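Local atomic coordinates of dihydrodipicolinate synthase (Oceanobacillus iheyensis HTE831, PDB entry 3D0C), a protein that probably acts as a 4-hydroxy-tetrahydrodipicolinate synthase, a lyase of the DapA family that condenses pyruvate with aspartate semialdehyde in lysine biosynthesis. Residues I20-G34 with K265-R279. The protein carries 1 engineered substitution. Residues are numbered along the deposited sequence; the frame is centred on the assembly and turned at random.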
ATOM      1  N   ILE A  20      12.946  -0.426  15.340  1.00 19.06           N
ATOM      2  CA  ILE A  20      12.737   0.807  14.597  1.00 18.57           C
ATOM      3  C   ILE A  20      14.011   1.062  13.802  1.00 19.67           C
ATOM      4  O   ILE A  20      14.994   0.320  13.919  1.00 17.67           O
ATOM      5  CB  ILE A  20      12.543   2.027  15.510  1.00 21.08           C
ATOM      6  CG1 ILE A  20      13.775   2.195  16.406  1.00 19.55           C
ATOM      7  CG2 ILE A  20      11.265   1.885  16.325  1.00 20.42           C
ATOM      8  CD1 ILE A  20      13.906   3.576  16.993  1.00 25.63           C
ATOM      9  N   VAL A  21      13.971   2.105  12.981  1.00 19.55           N
ATOM     10  CA  VAL A  21      15.126   2.534  12.201  1.00 19.54           C
ATOM     11  C   VAL A  21      15.219   4.024  12.486  1.00 20.14           C
ATOM     12  O   VAL A  21      14.483   4.826  11.907  1.00 19.42           O
ATOM     13  CB  VAL A  21      14.949   2.348  10.674  1.00 18.95           C
ATOM     14  CG1 VAL A  21      16.090   3.046   9.948  1.00 19.55           C
ATOM     15  CG2 VAL A  21      14.940   0.867  10.306  1.00 17.38           C
ATOM     16  N   PRO A  22      16.101   4.417  13.412  1.00 20.19           N
ATOM     17  CA  PRO A  22      16.222   5.844  13.716  1.00 22.53           C
ATOM     18  C   PRO A  22      16.827   6.619  12.549  1.00 25.94           C
ATOM     19  O   PRO A  22      17.652   6.095  11.803  1.00 27.83           O
ATOM     20  CB  PRO A  22      17.102   5.862  14.968  1.00 22.24           C
ATOM     21  CG  PRO A  22      17.928   4.633  14.830  1.00 24.01           C
ATOM     22  CD  PRO A  22      16.970   3.602  14.279  1.00 22.14           C
ATOM     23  N   PHE A  23      16.392   7.860  12.378  1.00 28.56           N
ATOM     24  CA  PHE A  23      16.905   8.698  11.305  1.00 32.18           C
ATOM     25  C   PHE A  23      17.616   9.902  11.918  1.00 32.77           C
ATOM     26  O   PHE A  23      17.393  10.235  13.080  1.00 32.15           O
ATOM     27  CB  PHE A  23      15.761   9.144  10.392  1.00 37.03           C
ATOM     28  CG  PHE A  23      15.012   7.999   9.754  1.00 42.55           C
ATOM     29  CD1 PHE A  23      15.659   7.119   8.888  1.00 45.88           C
ATOM     30  CD2 PHE A  23      13.666   7.789  10.037  1.00 44.82           C
ATOM     31  CE1 PHE A  23      14.971   6.050   8.309  1.00 48.14           C
ATOM     32  CE2 PHE A  23      12.971   6.723   9.464  1.00 48.43           C
ATOM     33  CZ  PHE A  23      13.627   5.852   8.601  1.00 47.94           C
ATOM     34  N   LEU A  24      18.473  10.552  11.139  1.00 35.61           N
ATOM     35  CA  LEU A  24      19.233  11.697  11.635  1.00 38.80           C
ATOM     36  C   LEU A  24      18.536  13.055  11.528  1.00 39.15           C
ATOM     37  O   LEU A  24      17.575  13.235  10.788  1.00 37.17           O
ATOM     38  CB  LEU A  24      20.580  11.773  10.915  1.00 42.81           C
ATOM     39  CG  LEU A  24      21.622  10.697  11.211  1.00 45.39           C
ATOM     40  CD1 LEU A  24      22.718  10.779  10.169  1.00 48.99           C
ATOM     41  CD2 LEU A  24      22.194  10.873  12.609  1.00 47.33           C
ATOM     42  N   GLU A  25      19.071  13.995  12.300  1.00 40.91           N
ATOM     43  CA  GLU A  25      18.642  15.385  12.414  1.00 43.01           C
ATOM     44  C   GLU A  25      17.589  15.865  11.403  1.00 41.90           C
ATOM     45  O   GLU A  25      16.383  15.675  11.597  1.00 43.03           O
ATOM     46  CB  GLU A  25      19.875  16.292  12.299  1.00 48.96           C
ATOM     47  CG  GLU A  25      19.626  17.743  12.661  1.00 56.86           C
ATOM     48  CD  GLU A  25      19.406  17.951  14.151  1.00 61.70           C
ATOM     49  OE1 GLU A  25      19.450  16.961  14.915  1.00 63.92           O
ATOM     50  OE2 GLU A  25      19.189  19.113  14.557  1.00 63.29           O
ATOM     51  N   GLY A  26      18.052  16.521  10.339  1.00 40.35           N
ATOM     52  CA  GLY A  26      17.145  17.045   9.334  1.00 37.42           C
ATOM     53  C   GLY A  26      17.367  16.439   7.966  1.00 36.32           C
ATOM     54  O   GLY A  26      16.564  16.644   7.056  1.00 36.73           O
ATOM     55  N   THR A  27      18.466  15.707   7.808  1.00 35.90           N
ATOM     56  CA  THR A  27      18.771  15.055   6.539  1.00 35.73           C
ATOM     57  C   THR A  27      17.918  13.792   6.435  1.00 35.20           C
ATOM     58  O   THR A  27      17.686  13.274   5.344  1.00 33.89           O
ATOM     59  CB  THR A  27      20.250  14.642   6.456  1.00 37.70           C
ATOM     60  OG1 THR A  27      20.516  13.636   7.439  1.00 38.51           O
ATOM     61  CG2 THR A  27      21.160  15.843   6.702  1.00 38.95           C
ATOM     62  N   ARG A  28      17.471  13.308   7.592  1.00 34.20           N
ATOM     63  CA  ARG A  28      16.650  12.106   7.697  1.00 33.94           C
ATOM     64  C   ARG A  28      17.395  10.852   7.264  1.00 31.72           C
ATOM     65  O   ARG A  28      16.776   9.807   7.054  1.00 31.42           O
ATOM     66  CB  ARG A  28      15.372  12.235   6.861  1.00 37.07           C
ATOM     67  CG  ARG A  28      14.429  13.368   7.267  1.00 42.73           C
ATOM     68  CD  ARG A  28      13.043  13.123   6.672  1.00 49.44           C
ATOM     69  NE  ARG A  28      12.171  14.296   6.684  1.00 56.78           N
ATOM     70  CZ  ARG A  28      11.237  14.545   7.600  1.00 60.47           C
ATOM     71  NH1 ARG A  28      11.037  13.705   8.607  1.00 61.81           N
ATOM     72  NH2 ARG A  28      10.481  15.630   7.490  1.00 62.17           N
ATOM     73  N   GLU A  29      18.714  10.944   7.115  1.00 30.55           N
ATOM     74  CA  GLU A  29      19.494   9.774   6.723  1.00 29.19           C
ATOM     75  C   GLU A  29      19.449   8.783   7.878  1.00 28.96           C
ATOM     76  O   GLU A  29      19.180   9.160   9.019  1.00 29.34           O
ATOM     77  CB  GLU A  29      20.948  10.154   6.418  1.00 33.33           C
ATOM     78  CG  GLU A  29      21.137  11.007   5.164  1.00 40.03           C
ATOM     79  CD  GLU A  29      20.599  10.341   3.903  1.00 44.25           C
ATOM     80  OE1 GLU A  29      21.047   9.220   3.572  1.00 43.85           O
ATOM     81  OE2 GLU A  29      19.726  10.942   3.237  1.00 46.63           O
ATOM     82  N   ILE A  30      19.703   7.514   7.584  1.00 27.29           N
ATOM     83  CA  ILE A  30      19.681   6.479   8.607  1.00 25.62           C
ATOM     84  C   ILE A  30      20.772   6.689   9.654  1.00 26.95           C
ATOM     85  O   ILE A  30      21.942   6.899   9.324  1.00 23.20           O
ATOM     86  CB  ILE A  30      19.863   5.075   7.985  1.00 28.20           C
ATOM     87  CG1 ILE A  30      18.700   4.775   7.033  1.00 30.37           C
ATOM     88  CG2 ILE A  30      19.960   4.029   9.083  1.00 28.78           C
ATOM     89  CD1 ILE A  30      18.843   3.465   6.264  1.00 31.97           C
ATOM     90  N   ASP A  31      20.369   6.632  10.917  1.00 27.52           N
ATOM     91  CA  ASP A  31      21.289   6.786  12.037  1.00 29.15           C
ATOM     92  C   ASP A  31      21.748   5.369  12.371  1.00 29.04           C
ATOM     93  O   ASP A  31      21.131   4.676  13.186  1.00 27.53           O
ATOM     94  CB  ASP A  31      20.538   7.407  13.213  1.00 31.15           C
ATOM     95  CG  ASP A  31      21.413   7.619  14.429  1.00 33.28           C
ATOM     96  OD1 ASP A  31      22.586   7.188  14.427  1.00 30.05           O
ATOM     97  OD2 ASP A  31      20.903   8.217  15.399  1.00 35.18           O
ATOM     98  N   TRP A  32      22.826   4.933  11.728  1.00 30.25           N
ATOM     99  CA  TRP A  32      23.321   3.581  11.937  1.00 34.19           C
ATOM    100  C   TRP A  32      23.697   3.263  13.373  1.00 31.65           C
ATOM    101  O   TRP A  32      23.539   2.127  13.818  1.00 28.56           O
ATOM    102  CB  TRP A  32      24.491   3.300  10.990  1.00 40.10           C
ATOM    103  CG  TRP A  32      24.051   3.348   9.561  1.00 49.56           C
ATOM    104  CD1 TRP A  32      24.277   4.351   8.666  1.00 51.08           C
ATOM    105  CD2 TRP A  32      23.209   2.398   8.896  1.00 52.28           C
ATOM    106  NE1 TRP A  32      23.625   4.087   7.484  1.00 53.75           N
ATOM    107  CE2 TRP A  32      22.965   2.893   7.597  1.00 55.56           C
ATOM    108  CE3 TRP A  32      22.640   1.172   9.271  1.00 56.76           C
ATOM    109  CZ2 TRP A  32      22.167   2.211   6.672  1.00 58.73           C
ATOM    110  CZ3 TRP A  32      21.846   0.494   8.351  1.00 60.93           C
ATOM    111  CH2 TRP A  32      21.622   1.016   7.066  1.00 62.62           C
ATOM    112  N   LYS A  33      24.178   4.268  14.096  1.00 30.52           N
ATOM    113  CA  LYS A  33      24.557   4.094  15.495  1.00 31.59           C
ATOM    114  C   LYS A  33      23.279   3.801  16.285  1.00 29.54           C
ATOM    115  O   LYS A  33      23.209   2.825  17.034  1.00 28.29           O
ATOM    116  CB  LYS A  33      25.209   5.378  16.024  1.00 34.75           C
ATOM    117  CG  LYS A  33      26.256   5.169  17.118  1.00 41.16           C
ATOM    118  CD  LYS A  33      25.688   4.483  18.346  1.00 45.42           C
ATOM    119  CE  LYS A  33      26.748   4.363  19.435  1.00 48.94           C
ATOM    120  NZ  LYS A  33      26.298   3.531  20.581  1.00 50.90           N
ATOM    121  N   GLY A  34      22.274   4.658  16.103  1.00 27.09           N
ATOM    122  CA  GLY A  34      21.005   4.491  16.791  1.00 27.42           C
ATOM    123  C   GLY A  34      20.383   3.135  16.517  1.00 27.83           C
ATOM    124  O   GLY A  34      19.809   2.512  17.418  1.00 28.58           O
ATOM    125  N   LYS A 265       8.911   6.364  18.890  1.00 20.77           N
ATOM    126  CA  LYS A 265      10.118   7.190  18.855  1.00 22.64           C
ATOM    127  C   LYS A 265      10.084   8.344  19.855  1.00 23.44           C
ATOM    128  O   LYS A 265      11.089   8.631  20.500  1.00 22.53           O
ATOM    129  CB  LYS A 265      10.378   7.714  17.436  1.00 23.80           C
ATOM    130  CG  LYS A 265      10.884   6.628  16.490  1.00 29.43           C
ATOM    131  CD  LYS A 265      11.326   7.170  15.133  1.00 32.67           C
ATOM    132  CE  LYS A 265      11.980   6.064  14.304  1.00 33.96           C
ATOM    133  NZ  LYS A 265      12.406   6.503  12.950  1.00 36.62           N
ATOM    134  N   GLU A 266       8.938   9.001  20.003  1.00 22.64           N
ATOM    135  CA  GLU A 266       8.875  10.091  20.960  1.00 25.46           C
ATOM    136  C   GLU A 266       8.981   9.527  22.370  1.00 25.09           C
ATOM    137  O   GLU A 266       9.570  10.151  23.250  1.00 23.53           O
ATOM    138  CB  GLU A 266       7.591  10.904  20.775  1.00 26.15           C
ATOM    139  CG  GLU A 266       7.652  11.797  19.550  1.00 31.89           C
ATOM    140  CD  GLU A 266       6.773  13.026  19.664  1.00 35.92           C
ATOM    141  OE1 GLU A 266       6.571  13.517  20.796  1.00 35.35           O
ATOM    142  OE2 GLU A 266       6.304  13.517  18.615  1.00 35.94           O
ATOM    143  N   ALA A 267       8.434   8.332  22.577  1.00 23.51           N
ATOM    144  CA  ALA A 267       8.494   7.687  23.888  1.00 26.44           C
ATOM    145  C   ALA A 267       9.940   7.344  24.225  1.00 26.55           C
ATOM    146  O   ALA A 267      10.400   7.583  25.344  1.00 25.91           O
ATOM    147  CB  ALA A 267       7.641   6.410  23.897  1.00 22.80           C
HETATM  148  N   MSE A 268      10.652   6.779  23.254  1.00 25.31           N
HETATM  149  CA  MSE A 268      12.049   6.414  23.449  1.00 28.27           C
HETATM  150  C   MSE A 268      12.868   7.654  23.800  1.00 29.92           C
HETATM  151  O   MSE A 268      13.642   7.640  24.758  1.00 28.89           O
HETATM  152  CB  MSE A 268      12.611   5.752  22.184  1.00 28.99           C
HETATM  153  CG  MSE A 268      12.044   4.364  21.909  1.00 32.29           C
HETATM  154 SE   MSE A 268      12.686   3.571  20.255  1.00 26.88          SE
HETATM  155  CE  MSE A 268      14.475   3.115  20.827  1.00 37.65           C
ATOM    156  N   GLU A 269      12.691   8.723  23.027  1.00 30.17           N
ATOM    157  CA  GLU A 269      13.417   9.964  23.279  1.00 31.82           C
ATOM    158  C   GLU A 269      13.153  10.466  24.692  1.00 32.82           C
ATOM    159  O   GLU A 269      14.084  10.845  25.397  1.00 32.26           O
ATOM    160  CB  GLU A 269      13.021  11.042  22.270  1.00 32.50           C
ATOM    161  CG  GLU A 269      13.612  10.858  20.880  1.00 37.39           C
ATOM    162  CD  GLU A 269      15.132  10.922  20.874  1.00 42.09           C
ATOM    163  OE1 GLU A 269      15.694  11.828  21.524  1.00 42.63           O
ATOM    164  OE2 GLU A 269      15.770  10.075  20.213  1.00 42.93           O
ATOM    165  N   GLN A 270      11.886  10.474  25.100  1.00 33.22           N
ATOM    166  CA  GLN A 270      11.520  10.923  26.439  1.00 35.23           C
ATOM    167  C   GLN A 270      12.221  10.079  27.501  1.00 34.14           C
ATOM    168  O   GLN A 270      12.419  10.529  28.630  1.00 33.56           O
ATOM    169  CB  GLN A 270      10.003  10.851  26.638  1.00 37.97           C
ATOM    170  CG  GLN A 270       9.235  12.000  26.005  1.00 46.05           C
ATOM    171  CD  GLN A 270       7.753  11.959  26.334  1.00 50.90           C
ATOM    172  OE1 GLN A 270       7.369  11.792  27.491  1.00 52.52           O
ATOM    173  NE2 GLN A 270       6.913  12.120  25.316  1.00 52.55           N
ATOM    174  N   LEU A 271      12.592   8.856  27.132  1.00 33.38           N
ATOM    175  CA  LEU A 271      13.285   7.958  28.050  1.00 35.32           C
ATOM    176  C   LEU A 271      14.793   8.038  27.839  1.00 33.68           C
ATOM    177  O   LEU A 271      15.552   7.278  28.434  1.00 33.96           O
ATOM    178  CB  LEU A 271      12.816   6.511  27.859  1.00 39.19           C
ATOM    179  CG  LEU A 271      11.381   6.155  28.270  1.00 43.67           C
ATOM    180  CD1 LEU A 271      11.214   4.639  28.208  1.00 45.48           C
ATOM    181  CD2 LEU A 271      11.088   6.650  29.679  1.00 44.85           C
ATOM    182  N   GLY A 272      15.217   8.957  26.978  1.00 32.18           N
ATOM    183  CA  GLY A 272      16.633   9.133  26.724  1.00 31.75           C
ATOM    184  C   GLY A 272      17.249   8.131  25.771  1.00 31.53           C
ATOM    185  O   GLY A 272      18.470   7.951  25.757  1.00 31.72           O
ATOM    186  N   LEU A 273      16.413   7.472  24.980  1.00 31.67           N
ATOM    187  CA  LEU A 273      16.899   6.495  24.015  1.00 33.11           C
ATOM    188  C   LEU A 273      16.985   7.157  22.647  1.00 31.84           C
ATOM    189  O   LEU A 273      16.169   8.012  22.312  1.00 32.89           O
ATOM    190  CB  LEU A 273      15.970   5.277  23.963  1.00 35.64           C
ATOM    191  CG  LEU A 273      15.889   4.418  25.229  1.00 39.95           C
ATOM    192  CD1 LEU A 273      14.953   3.244  24.993  1.00 41.71           C
ATOM    193  CD2 LEU A 273      17.274   3.916  25.604  1.00 41.75           C
ATOM    194  N   ARG A 274      17.985   6.761  21.867  1.00 31.94           N
ATOM    195  CA  ARG A 274      18.207   7.321  20.539  1.00 32.05           C
ATOM    196  C   ARG A 274      17.178   6.804  19.530  1.00 30.40           C
ATOM    197  O   ARG A 274      17.211   5.637  19.148  1.00 28.87           O
ATOM    198  CB  ARG A 274      19.620   6.973  20.075  1.00 34.59           C
ATOM    199  CG  ARG A 274      20.123   7.816  18.924  1.00 40.40           C
ATOM    200  CD  ARG A 274      21.607   7.583  18.696  1.00 47.16           C
ATOM    201  NE  ARG A 274      22.146   8.467  17.669  1.00 53.99           N
ATOM    202  CZ  ARG A 274      23.417   8.472  17.281  1.00 58.07           C
ATOM    203  NH1 ARG A 274      24.284   7.639  17.839  1.00 60.16           N
ATOM    204  NH2 ARG A 274      23.818   9.310  16.334  1.00 59.71           N
ATOM    205  N   ALA A 275      16.277   7.680  19.094  1.00 28.14           N
ATOM    206  CA  ALA A 275      15.240   7.288  18.143  1.00 28.82           C
ATOM    207  C   ALA A 275      15.000   8.296  17.009  1.00 27.69           C
ATOM    208  O   ALA A 275      14.644   7.907  15.896  1.00 26.95           O
ATOM    209  CB  ALA A 275      13.927   7.020  18.894  1.00 27.30           C
ATOM    210  N   GLY A 276      15.184   9.585  17.292  1.00 24.30           N
ATOM    211  CA  GLY A 276      14.979  10.596  16.269  1.00 24.28           C
ATOM    212  C   GLY A 276      13.514  10.811  15.925  1.00 25.18           C
ATOM    213  O   GLY A 276      12.633  10.557  16.749  1.00 22.74           O
ATOM    214  N   VAL A 277      13.255  11.288  14.710  1.00 24.67           N
ATOM    215  CA  VAL A 277      11.902  11.549  14.234  1.00 27.62           C
ATOM    216  C   VAL A 277      11.552  10.620  13.075  1.00 27.73           C
ATOM    217  O   VAL A 277      12.437  10.052  12.436  1.00 28.63           O
ATOM    218  CB  VAL A 277      11.762  12.997  13.728  1.00 30.74           C
ATOM    219  CG1 VAL A 277      12.058  13.972  14.854  1.00 33.50           C
ATOM    220  CG2 VAL A 277      12.708  13.230  12.555  1.00 30.78           C
ATOM    221  N   THR A 278      10.258  10.482  12.801  1.00 27.69           N
ATOM    222  CA  THR A 278       9.787   9.628  11.715  1.00 26.82           C
ATOM    223  C   THR A 278       9.951  10.318  10.358  1.00 26.42           C
ATOM    224  O   THR A 278       9.964  11.549  10.278  1.00 24.11           O
ATOM    225  CB  THR A 278       8.285   9.277  11.900  1.00 27.69           C
ATOM    226  OG1 THR A 278       7.528  10.482  12.089  1.00 22.70           O
ATOM    227  CG2 THR A 278       8.085   8.362  13.102  1.00 26.75           C
ATOM    228  N   ARG A 279      10.088   9.527   9.295  1.00 25.15           N
ATOM    229  CA  ARG A 279      10.200  10.085   7.949  1.00 25.13           C
ATOM    230  C   ARG A 279       8.798  10.371   7.426  1.00 24.35           C
ATOM    231  O   ARG A 279       7.806   9.931   8.016  1.00 22.86           O
ATOM    232  CB  ARG A 279      10.876   9.100   6.994  1.00 26.82           C
ATOM    233  CG  ARG A 279      12.392   9.106   7.035  1.00 33.22           C
ATOM    234  CD  ARG A 279      12.973   8.296   5.883  1.00 36.71           C
ATOM    235  NE  ARG A 279      14.431   8.342   5.875  1.00 41.30           N
ATOM    236  CZ  ARG A 279      15.201   7.731   4.980  1.00 45.58           C
ATOM    237  NH1 ARG A 279      14.656   7.014   4.005  1.00 45.05           N
ATOM    238  NH2 ARG A 279      16.520   7.840   5.060  1.00 45.05           N
TER
HETATM  239  O   HOH W   1      14.078   8.648  13.494  1.00 28.80           O
HETATM  240  O   HOH W   2      15.815  12.202  13.283  1.00 29.14           O
HETATM  241  O   HOH W   3      18.285   3.361  19.610  1.00 27.59           O
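The carbonyl oxygen of Arg28 is gripped side-on by Arg279, whose NH2 (2.8 Å) and NE (3.0 Å) both donate to Arg28 O. This oxygen lies in the guanidinium plane, leaving the flat of the group to stack on Phe23, planes 22° apart. Nearer the backbone of the same side chain, Arg279 CG lies over that ring face, 3.6 Å from the Phe23 centroid, a CH-pi contact; Val21 O covers the opposite face. Because NH1 is turned to Glu66, a leucine in place of Arg279 would probably leave Arg28 O and Glu66 without their donors and one ring face without its cation. The extended chain of Lys265 carries NZ to 2.9 Å from Val21 O, above the carbonyl plane; NZ also pairs with Glu58. A water accepts from Lys265 NZ and Phe23 N and donates to Ala275 O. With CG anti to the backbone N (chi1 -180°), the Asp31 carboxylate is turned toward Arg274, planes 66° apart: OD2 forms a salt bridge to Arg274 NE at 2.6 Å, while OD1 lies over a guanidinium face and caps helix 32-44 through Gly34 N. Ile20 CD1 meets the selenium of selenomethionine Met268 (SE) tip to tip at 3.5 Å, near Thr56, predicted to bind pyruvate. The contact joins the loop between strand 15-17 and helix 32-44 of the TIM barrel to the end of helix 260-270 and the loop after it, in the C-terminal helical region characteristic of the DapA family.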